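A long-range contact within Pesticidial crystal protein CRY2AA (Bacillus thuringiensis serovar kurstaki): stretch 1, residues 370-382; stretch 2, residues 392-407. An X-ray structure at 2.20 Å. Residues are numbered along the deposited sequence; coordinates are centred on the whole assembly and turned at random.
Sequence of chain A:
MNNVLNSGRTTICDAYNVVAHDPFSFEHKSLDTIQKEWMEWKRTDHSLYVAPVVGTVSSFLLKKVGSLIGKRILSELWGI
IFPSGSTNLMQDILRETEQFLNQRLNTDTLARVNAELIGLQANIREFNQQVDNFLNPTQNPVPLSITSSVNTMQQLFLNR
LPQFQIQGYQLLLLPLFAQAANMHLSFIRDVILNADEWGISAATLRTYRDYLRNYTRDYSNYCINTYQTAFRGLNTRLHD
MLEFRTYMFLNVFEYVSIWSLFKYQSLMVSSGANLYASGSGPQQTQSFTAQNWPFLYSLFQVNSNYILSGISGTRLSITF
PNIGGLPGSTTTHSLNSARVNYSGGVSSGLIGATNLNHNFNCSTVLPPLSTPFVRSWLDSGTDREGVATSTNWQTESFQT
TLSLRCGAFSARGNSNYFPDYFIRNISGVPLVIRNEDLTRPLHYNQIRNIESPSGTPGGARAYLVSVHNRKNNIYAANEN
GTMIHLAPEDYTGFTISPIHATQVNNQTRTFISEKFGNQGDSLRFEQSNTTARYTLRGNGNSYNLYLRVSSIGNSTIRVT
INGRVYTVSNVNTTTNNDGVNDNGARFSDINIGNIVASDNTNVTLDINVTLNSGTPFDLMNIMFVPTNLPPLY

Stretch 1, residues 370-382: STPFVRSWLDSGT
Stretch 2 392-407: NWQTESFQTTLSLRCG

Antiparallel ladders can absorb interruptions without losing their pairing, and residues 370-382 and 392-407 of this crystal protein give a worked example. Strand 373-377 runs against strand 397-400 with an angle of 146° between their directions. The hydrogen-bonded pair of Trp377 and Ser397 carries reciprocal bonds: Trp377 N to Ser397 O and Ser397 N to Trp377 O are both 3.0 Å, with CA atoms 5.1 Å apart. One step along, Ser376 faces Phe398 in a non-hydrogen-bonded pair (CA to CA 4.4 Å), and then Arg375 faces Gln399, where Gln399 N donates to Arg375 O at 2.9 Å.

Here the register slips by one residue. Gln399 O accepts from both Arg375 N (3.3 Å) and Val374 N (2.9 Å), the signature of a beta bulge; Val374, at phi/psi -136/-22, supplies the kink, and Phe373 consequently pairs with Thr400 (CA to CA 3.9 Å). Thr401 N to Pro372 O, 2.9 Å, closes this end.

Beyond Trp377 the ladder breaks. Glu396 adopts phi/psi 55/56, and Thr395 (chi1 p) points toward stretch 1, its OG1 donating to Asp379 O at 2.7 Å. A water bridges the gap, donating to Leu378 O (2.5 Å) and Glu396 OE2 (2.6 Å). Regular pairing resumes at Gly381 and Trp393, with Trp393 N to Gly381 O at 2.8 Å and Gly381 N to Trp393 O at 3.0 Å. Thr382 and Asn392, both chi1 m, follow; Asn392 ND2 to Thr382 OG1, 2.9 Å, is a weak bond.

Extended Gly381 (phi/psi 180/176) leaves room for the indole of Trp393 (chi1 p, chi2 -91°), which folds over it: Gly381 CA lies 3.6 Å from the centroid of the six-membered ring, a CH-pi contact over the face. A CB here would sit 2.2 Å from Trp393 CZ2.

The side chains of Arg375, Trp377, Ser397 and Gln399 share one face. Trp377 (m, chi2 -96°) meets Arg405 (t, t, m, chi4 167°) in an off-centre cation-pi contact, Arg405 CZ lying 4.5 Å from the centroid of the Trp377 six-membered ring. Gln399 (t, t, chi3 -66°) steadies the guanidinium, its OE1 accepting from Arg405 NH2 at 2.7 Å and Arg405 NE at 2.9 Å.

Ser376 and Phe398 occupy the other face. Phe398 (m, chi2 81°) turns its edge toward the face of Phe373 (m, chi2 115°), ring centroids 5.8 Å apart and planes at 61°, while Leu378 CD2 reaches Phe398 CZ at 4.1 Å.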

ATOM      1  N   SER A 370      -2.587  20.682   0.046  1.00 17.22           N
ATOM      2  CA  SER A 370      -1.474  21.444   0.604  1.00 18.05           C
ATOM      3  C   SER A 370      -1.120  20.948   2.007  1.00 16.05           C
ATOM      4  O   SER A 370       0.055  20.823   2.344  1.00 15.17           O
ATOM      5  CB  SER A 370      -1.814  22.936   0.652  1.00 19.72           C
ATOM      6  OG  SER A 370      -2.741  23.210   1.690  1.00 30.16           O
ATOM      7  N   THR A 371      -2.134  20.669   2.822  1.00 15.16           N
ATOM      8  CA  THR A 371      -1.899  20.171   4.180  1.00 14.97           C
ATOM      9  C   THR A 371      -2.798  18.978   4.458  1.00 13.59           C
ATOM     10  O   THR A 371      -3.749  19.060   5.235  1.00 13.00           O
ATOM     11  CB  THR A 371      -2.165  21.254   5.248  1.00 15.92           C
ATOM     12  OG1 THR A 371      -3.555  21.596   5.256  1.00 16.08           O
ATOM     13  CG2 THR A 371      -1.340  22.501   4.962  1.00 15.99           C
ATOM     14  N   PRO A 372      -2.511  17.845   3.809  1.00 11.39           N
ATOM     15  CA  PRO A 372      -3.312  16.638   4.000  1.00 11.47           C
ATOM     16  C   PRO A 372      -3.175  16.055   5.402  1.00 11.85           C
ATOM     17  O   PRO A 372      -2.243  16.384   6.141  1.00 12.31           O
ATOM     18  CB  PRO A 372      -2.748  15.688   2.953  1.00 11.55           C
ATOM     19  CG  PRO A 372      -1.289  16.063   2.959  1.00 13.49           C
ATOM     20  CD  PRO A 372      -1.375  17.577   2.912  1.00  9.48           C
ATOM     21  N   PHE A 373      -4.110  15.184   5.757  1.00 10.53           N
ATOM     22  CA  PHE A 373      -4.082  14.515   7.049  1.00 12.09           C
ATOM     23  C   PHE A 373      -2.994  13.447   6.954  1.00 11.42           C
ATOM     24  O   PHE A 373      -2.807  12.854   5.887  1.00 12.92           O
ATOM     25  CB  PHE A 373      -5.428  13.841   7.325  1.00 11.29           C
ATOM     26  CG  PHE A 373      -6.532  14.797   7.670  1.00 11.94           C
ATOM     27  CD1 PHE A 373      -7.633  14.935   6.836  1.00 13.58           C
ATOM     28  CD2 PHE A 373      -6.485  15.542   8.847  1.00 12.08           C
ATOM     29  CE1 PHE A 373      -8.675  15.797   7.168  1.00 18.09           C
ATOM     30  CE2 PHE A 373      -7.518  16.406   9.190  1.00 13.02           C
ATOM     31  CZ  PHE A 373      -8.616  16.535   8.351  1.00 16.67           C
ATOM     32  N   VAL A 374      -2.272  13.208   8.047  1.00 11.16           N
ATOM     33  CA  VAL A 374      -1.227  12.184   8.054  1.00 11.37           C
ATOM     34  C   VAL A 374      -1.263  11.319   9.314  1.00 14.03           C
ATOM     35  O   VAL A 374      -0.773  10.182   9.311  1.00 14.52           O
ATOM     36  CB  VAL A 374       0.197  12.811   7.909  1.00 13.17           C
ATOM     37  CG1 VAL A 374       0.366  13.394   6.514  1.00  9.85           C
ATOM     38  CG2 VAL A 374       0.424  13.895   8.962  1.00 10.34           C
ATOM     39  N   ARG A 375      -1.868  11.837  10.377  1.00 12.85           N
ATOM     40  CA  ARG A 375      -1.915  11.107  11.635  1.00 14.65           C
ATOM     41  C   ARG A 375      -3.318  11.087  12.239  1.00 15.16           C
ATOM     42  O   ARG A 375      -4.036  12.090  12.188  1.00 15.20           O
ATOM     43  CB  ARG A 375      -0.923  11.751  12.609  1.00 15.57           C
ATOM     44  CG  ARG A 375      -0.683  10.999  13.903  1.00 18.39           C
ATOM     45  CD  ARG A 375       0.317  11.757  14.770  1.00 18.89           C
ATOM     46  NE  ARG A 375       1.671  11.796  14.209  1.00 15.73           N
ATOM     47  CZ  ARG A 375       2.621  10.904  14.479  1.00 15.97           C
ATOM     48  NH1 ARG A 375       2.365   9.893  15.300  1.00 13.56           N
ATOM     49  NH2 ARG A 375       3.840  11.038  13.958  1.00 14.89           N
ATOM     50  N   SER A 376      -3.710   9.946  12.806  1.00 12.96           N
ATOM     51  CA  SER A 376      -5.031   9.817  13.426  1.00 13.60           C
ATOM     52  C   SER A 376      -4.982   9.139  14.799  1.00 11.71           C
ATOM     53  O   SER A 376      -4.056   8.387  15.096  1.00 13.82           O
ATOM     54  CB  SER A 376      -5.960   9.014  12.518  1.00 10.38           C
ATOM     55  OG  SER A 376      -5.508   7.672  12.402  1.00 15.91           O
ATOM     56  N   TRP A 377      -5.984   9.431  15.624  1.00 12.55           N
ATOM     57  CA  TRP A 377      -6.149   8.841  16.957  1.00 13.63           C
ATOM     58  C   TRP A 377      -7.553   8.242  16.912  1.00 13.83           C
ATOM     59  O   TRP A 377      -8.535   8.965  16.761  1.00 12.55           O
ATOM     60  CB  TRP A 377      -6.075   9.911  18.048  1.00 15.98           C
ATOM     61  CG  TRP A 377      -4.703  10.478  18.239  1.00 16.65           C
ATOM     62  CD1 TRP A 377      -3.778  10.093  19.164  1.00 19.53           C
ATOM     63  CD2 TRP A 377      -4.098  11.527  17.477  1.00 16.67           C
ATOM     64  NE1 TRP A 377      -2.633  10.839  19.028  1.00 18.86           N
ATOM     65  CE2 TRP A 377      -2.801  11.724  17.999  1.00 19.46           C
ATOM     66  CE3 TRP A 377      -4.525  12.317  16.400  1.00 18.09           C
ATOM     67  CZ2 TRP A 377      -1.925  12.686  17.480  1.00 19.59           C
ATOM     68  CZ3 TRP A 377      -3.655  13.272  15.885  1.00 14.44           C
ATOM     69  CH2 TRP A 377      -2.368  13.446  16.426  1.00 20.12           C
ATOM     70  N   LEU A 378      -7.650   6.924  17.045  1.00 13.61           N
ATOM     71  CA  LEU A 378      -8.937   6.253  16.953  1.00 14.42           C
ATOM     72  C   LEU A 378      -9.308   5.384  18.149  1.00 14.21           C
ATOM     73  O   LEU A 378     -10.375   4.763  18.167  1.00 13.33           O
ATOM     74  CB  LEU A 378      -8.943   5.389  15.695  1.00 14.44           C
ATOM     75  CG  LEU A 378      -8.467   6.091  14.419  1.00 16.15           C
ATOM     76  CD1 LEU A 378      -8.129   5.056  13.350  1.00 14.33           C
ATOM     77  CD2 LEU A 378      -9.552   7.045  13.935  1.00 15.86           C
ATOM     78  N   ASP A 379      -8.429   5.340  19.141  1.00 15.14           N
ATOM     79  CA  ASP A 379      -8.652   4.523  20.329  1.00 16.85           C
ATOM     80  C   ASP A 379      -9.810   4.998  21.197  1.00 18.57           C
ATOM     81  O   ASP A 379     -10.189   6.172  21.173  1.00 18.00           O
ATOM     82  CB  ASP A 379      -7.383   4.482  21.193  1.00 15.97           C
ATOM     83  CG  ASP A 379      -6.238   3.727  20.531  1.00 16.39           C
ATOM     84  OD1 ASP A 379      -6.436   3.157  19.434  1.00 16.26           O
ATOM     85  OD2 ASP A 379      -5.139   3.696  21.119  1.00 16.75           O
ATOM     86  N   SER A 380     -10.369   4.060  21.955  1.00 17.87           N
ATOM     87  CA  SER A 380     -11.447   4.341  22.890  1.00 20.28           C
ATOM     88  C   SER A 380     -10.930   3.831  24.227  1.00 21.33           C
ATOM     89  O   SER A 380      -9.931   3.110  24.270  1.00 22.58           O
ATOM     90  CB  SER A 380     -12.715   3.572  22.520  1.00 19.59           C
ATOM     91  OG  SER A 380     -12.547   2.189  22.781  1.00 21.94           O
ATOM     92  N   GLY A 381     -11.608   4.192  25.309  1.00 21.68           N
ATOM     93  CA  GLY A 381     -11.183   3.738  26.617  1.00 21.27           C
ATOM     94  C   GLY A 381     -12.053   4.232  27.760  1.00 23.90           C
ATOM     95  O   GLY A 381     -12.988   5.017  27.573  1.00 20.21           O
ATOM     96  N   THR A 382     -11.742   3.763  28.961  1.00 23.61           N
ATOM     97  CA  THR A 382     -12.498   4.169  30.130  1.00 25.53           C
ATOM     98  C   THR A 382     -11.562   4.590  31.242  1.00 25.09           C
ATOM     99  O   THR A 382     -10.644   3.855  31.599  1.00 24.40           O
ATOM    100  CB  THR A 382     -13.389   3.025  30.654  1.00 26.77           C
ATOM    101  OG1 THR A 382     -14.271   2.587  29.614  1.00 27.64           O
ATOM    102  CG2 THR A 382     -14.217   3.498  31.845  1.00 27.15           C
ATOM    103  N   ASN A 392     -16.093   7.275  29.897  1.00 28.06           N
ATOM    104  CA  ASN A 392     -15.928   6.506  28.677  1.00 27.41           C
ATOM    105  C   ASN A 392     -15.609   7.516  27.602  1.00 26.36           C
ATOM    106  O   ASN A 392     -16.328   8.498  27.437  1.00 27.34           O
ATOM    107  CB  ASN A 392     -17.217   5.767  28.343  1.00 29.03           C
ATOM    108  CG  ASN A 392     -17.648   4.850  29.455  1.00 31.05           C
ATOM    109  OD1 ASN A 392     -18.828   4.770  29.789  1.00 34.88           O
ATOM    110  ND2 ASN A 392     -16.688   4.150  30.041  1.00 29.73           N
ATOM    111  N   TRP A 393     -14.531   7.282  26.868  1.00 23.03           N
ATOM    112  CA  TRP A 393     -14.128   8.227  25.844  1.00 22.05           C
ATOM    113  C   TRP A 393     -13.770   7.621  24.512  1.00 20.40           C
ATOM    114  O   TRP A 393     -13.381   6.457  24.406  1.00 19.42           O
ATOM    115  CB  TRP A 393     -12.922   9.054  26.324  1.00 20.19           C
ATOM    116  CG  TRP A 393     -11.800   8.212  26.872  1.00 18.67           C
ATOM    117  CD1 TRP A 393     -11.621   7.838  28.175  1.00 21.39           C
ATOM    118  CD2 TRP A 393     -10.733   7.600  26.131  1.00 19.05           C
ATOM    119  NE1 TRP A 393     -10.511   7.034  28.291  1.00 22.22           N
ATOM    120  CE2 TRP A 393      -9.947   6.870  27.053  1.00 18.47           C
ATOM    121  CE3 TRP A 393     -10.365   7.592  24.778  1.00 15.76           C
ATOM    122  CZ2 TRP A 393      -8.814   6.140  26.667  1.00 17.64           C
ATOM    123  CZ3 TRP A 393      -9.238   6.864  24.393  1.00 15.89           C
ATOM    124  CH2 TRP A 393      -8.477   6.149  25.339  1.00 16.22           C
ATOM    125  N   GLN A 394     -13.914   8.457  23.494  1.00 20.21           N
ATOM    126  CA  GLN A 394     -13.565   8.126  22.124  1.00 19.21           C
ATOM    127  C   GLN A 394     -12.594   9.236  21.724  1.00 18.23           C
ATOM    128  O   GLN A 394     -12.440  10.220  22.453  1.00 16.39           O
ATOM    129  CB  GLN A 394     -14.809   8.136  21.227  1.00 18.19           C
ATOM    130  CG  GLN A 394     -15.431   6.756  21.027  1.00 14.75           C
ATOM    131  CD  GLN A 394     -16.654   6.793  20.130  1.00 16.73           C
ATOM    132  OE1 GLN A 394     -17.772   7.004  20.595  1.00 18.05           O
ATOM    133  NE2 GLN A 394     -16.447   6.590  18.834  1.00 12.83           N
ATOM    134  N   THR A 395     -11.916   9.071  20.595  1.00 18.09           N
ATOM    135  CA  THR A 395     -10.978  10.085  20.119  1.00 17.29           C
ATOM    136  C   THR A 395     -11.463  10.559  18.751  1.00 18.78           C
ATOM    137  O   THR A 395     -12.067  11.624  18.634  1.00 19.42           O
ATOM    138  CB  THR A 395      -9.538   9.519  19.997  1.00 17.45           C
ATOM    139  OG1 THR A 395      -9.583   8.191  19.459  1.00 14.41           O
ATOM    140  CG2 THR A 395      -8.852   9.494  21.362  1.00 17.21           C
ATOM    141  N   GLU A 396     -11.217   9.751  17.728  1.00 16.26           N
ATOM    142  CA  GLU A 396     -11.642  10.072  16.375  1.00 17.27           C
ATOM    143  C   GLU A 396     -11.092  11.441  15.990  1.00 16.92           C
ATOM    144  O   GLU A 396     -11.850  12.338  15.615  1.00 14.31           O
ATOM    145  CB  GLU A 396     -13.173  10.090  16.293  1.00 17.54           C
ATOM    146  CG  GLU A 396     -13.885   8.971  17.059  1.00 19.14           C
ATOM    147  CD  GLU A 396     -13.565   7.571  16.547  1.00 19.02           C
ATOM    148  OE1 GLU A 396     -13.039   7.441  15.424  1.00 23.67           O
ATOM    149  OE2 GLU A 396     -13.855   6.594  17.267  1.00 19.75           O
ATOM    150  N   SER A 397      -9.773  11.592  16.088  1.00 17.29           N
ATOM    151  CA  SER A 397      -9.113  12.856  15.778  1.00 19.29           C
ATOM    152  C   SER A 397      -8.100  12.702  14.653  1.00 18.07           C
ATOM    153  O   SER A 397      -7.593  11.605  14.404  1.00 18.97           O
ATOM    154  CB  SER A 397      -8.423  13.395  17.035  1.00 20.45           C
ATOM    155  OG  SER A 397      -7.657  14.547  16.748  1.00 25.83           O
ATOM    156  N   PHE A 398      -7.804  13.802  13.972  1.00 17.36           N
ATOM    157  CA  PHE A 398      -6.862  13.766  12.866  1.00 18.48           C
ATOM    158  C   PHE A 398      -5.984  15.008  12.852  1.00 20.35           C
ATOM    159  O   PHE A 398      -6.395  16.083  13.291  1.00 19.09           O
ATOM    160  CB  PHE A 398      -7.614  13.634  11.536  1.00 18.44           C
ATOM    161  CG  PHE A 398      -8.546  12.452  11.476  1.00 20.46           C
ATOM    162  CD1 PHE A 398      -9.810  12.517  12.055  1.00 20.79           C
ATOM    163  CD2 PHE A 398      -8.147  11.258  10.873  1.00 18.97           C
ATOM    164  CE1 PHE A 398     -10.666  11.411  12.035  1.00 20.34           C
ATOM    165  CE2 PHE A 398      -8.997  10.149  10.850  1.00 17.08           C
ATOM    166  CZ  PHE A 398     -10.256  10.227  11.433  1.00 18.18           C
ATOM    167  N   GLN A 399      -4.769  14.848  12.344  1.00 19.40           N
ATOM    168  CA  GLN A 399      -3.822  15.948  12.285  1.00 17.36           C
ATOM    169  C   GLN A 399      -3.192  15.998  10.897  1.00 14.92           C
ATOM    170  O   GLN A 399      -2.909  14.963  10.292  1.00 11.96           O
ATOM    171  CB  GLN A 399      -2.760  15.751  13.365  1.00 18.98           C
ATOM    172  CG  GLN A 399      -1.721  16.838  13.473  1.00 21.76           C
ATOM    173  CD  GLN A 399      -0.875  16.663  14.716  1.00 25.40           C
ATOM    174  OE1 GLN A 399      -1.372  16.785  15.838  1.00 25.28           O
ATOM    175  NE2 GLN A 399       0.403  16.361  14.528  1.00 24.75           N
ATOM    176  N   THR A 400      -2.975  17.215  10.408  1.00 14.63           N
ATOM    177  CA  THR A 400      -2.409  17.447   9.082  1.00 15.39           C
ATOM    178  C   THR A 400      -0.896  17.629   9.100  1.00 14.35           C
ATOM    179  O   THR A 400      -0.287  17.701  10.163  1.00 13.61           O
ATOM    180  CB  THR A 400      -3.027  18.706   8.456  1.00 15.01           C
ATOM    181  OG1 THR A 400      -2.568  19.865   9.163  1.00 14.74           O
ATOM    182  CG2 THR A 400      -4.550  18.647   8.538  1.00 11.46           C
ATOM    183  N   THR A 401      -0.301  17.699   7.911  1.00 17.00           N
ATOM    184  CA  THR A 401       1.139  17.900   7.770  1.00 19.96           C
ATOM    185  C   THR A 401       1.488  19.120   8.604  1.00 23.97           C
ATOM    186  O   THR A 401       2.612  19.280   9.072  1.00 22.01           O
ATOM    187  CB  THR A 401       1.523  18.173   6.307  1.00 20.54           C
ATOM    188  OG1 THR A 401       0.677  19.202   5.775  1.00 17.12           O
ATOM    189  CG2 THR A 401       1.367  16.911   5.475  1.00 18.24           C
ATOM    190  N   LEU A 402       0.500  19.990   8.760  1.00 27.91           N
ATOM    191  CA  LEU A 402       0.652  21.165   9.584  1.00 34.02           C
ATOM    192  C   LEU A 402       0.089  20.613  10.889  1.00 36.41           C
ATOM    193  O   LEU A 402      -0.892  19.874  10.872  1.00 39.85           O
ATOM    194  CB  LEU A 402      -0.226  22.296   9.055  1.00 36.50           C
ATOM    195  CG  LEU A 402       0.129  23.715   9.497  1.00 39.57           C
ATOM    196  CD1 LEU A 402      -0.989  24.654   9.074  1.00 38.68           C
ATOM    197  CD2 LEU A 402       0.327  23.763  11.008  1.00 42.37           C
ATOM    198  N   SER A 403       0.693  20.948  12.017  1.00 37.18           N
ATOM    199  CA  SER A 403       0.208  20.417  13.285  1.00 35.80           C
ATOM    200  C   SER A 403      -1.262  20.705  13.597  1.00 33.24           C
ATOM    201  O   SER A 403      -1.683  20.614  14.746  1.00 33.80           O
ATOM    202  CB  SER A 403       1.097  20.923  14.414  1.00 37.77           C
ATOM    203  OG  SER A 403       2.429  20.486  14.204  1.00 40.14           O
ATOM    204  N   LEU A 404      -2.039  21.045  12.572  1.00 31.04           N
ATOM    205  CA  LEU A 404      -3.459  21.324  12.751  1.00 29.62           C
ATOM    206  C   LEU A 404      -4.196  20.039  13.072  1.00 29.38           C
ATOM    207  O   LEU A 404      -4.148  19.075  12.313  1.00 28.72           O
ATOM    208  CB  LEU A 404      -4.048  21.948  11.486  1.00 29.85           C
ATOM    209  CG  LEU A 404      -3.859  23.449  11.243  1.00 32.19           C
ATOM    210  CD1 LEU A 404      -5.199  24.139  11.418  1.00 32.51           C
ATOM    211  CD2 LEU A 404      -2.816  24.032  12.193  1.00 30.29           C
ATOM    212  N   ARG A 405      -4.886  20.039  14.204  1.00 29.05           N
ATOM    213  CA  ARG A 405      -5.616  18.866  14.638  1.00 26.80           C
ATOM    214  C   ARG A 405      -7.090  19.139  14.896  1.00 26.29           C
ATOM    215  O   ARG A 405      -7.467  20.180  15.418  1.00 26.34           O
ATOM    216  CB  ARG A 405      -4.984  18.317  15.917  1.00 26.96           C
ATOM    217  CG  ARG A 405      -5.664  17.083  16.478  1.00 28.00           C
ATOM    218  CD  ARG A 405      -5.043  16.771  17.825  1.00 30.77           C
ATOM    219  NE  ARG A 405      -3.592  16.658  17.705  1.00 29.85           N
ATOM    220  CZ  ARG A 405      -2.752  16.641  18.731  1.00 30.07           C
ATOM    221  NH1 ARG A 405      -3.207  16.736  19.972  1.00 33.03           N
ATOM    222  NH2 ARG A 405      -1.451  16.511  18.515  1.00 30.75           N
ATOM    223  N   CYS A 406      -7.925  18.194  14.500  1.00 25.48           N
ATOM    224  CA  CYS A 406      -9.336  18.308  14.746  1.00 26.12           C
ATOM    225  C   CYS A 406      -9.959  16.903  14.847  1.00 25.16           C
ATOM    226  O   CYS A 406      -9.296  15.877  14.623  1.00 27.71           O
ATOM    227  CB  CYS A 406      -9.987  19.193  13.673  1.00 26.12           C
ATOM    228  SG  CYS A 406     -10.011  18.590  11.947  1.00 29.76           S
ATOM    229  N   GLY A 407     -11.217  16.856  15.262  1.00 23.67           N
ATOM    230  CA  GLY A 407     -11.882  15.579  15.424  1.00 23.02           C
ATOM    231  C   GLY A 407     -12.955  15.666  16.491  1.00 21.25           C
ATOM    232  O   GLY A 407     -13.309  16.757  16.931  1.00 20.83           O
TER
HETATM  233  O   HOH W   1      -3.776  22.207   8.175  1.00 26.79           O
HETATM  234  O   HOH W   2     -12.525   4.348  16.879  1.00 10.23           O
HETATM  235  O   HOH W   3     -12.451   6.534  19.644  1.00 14.00           O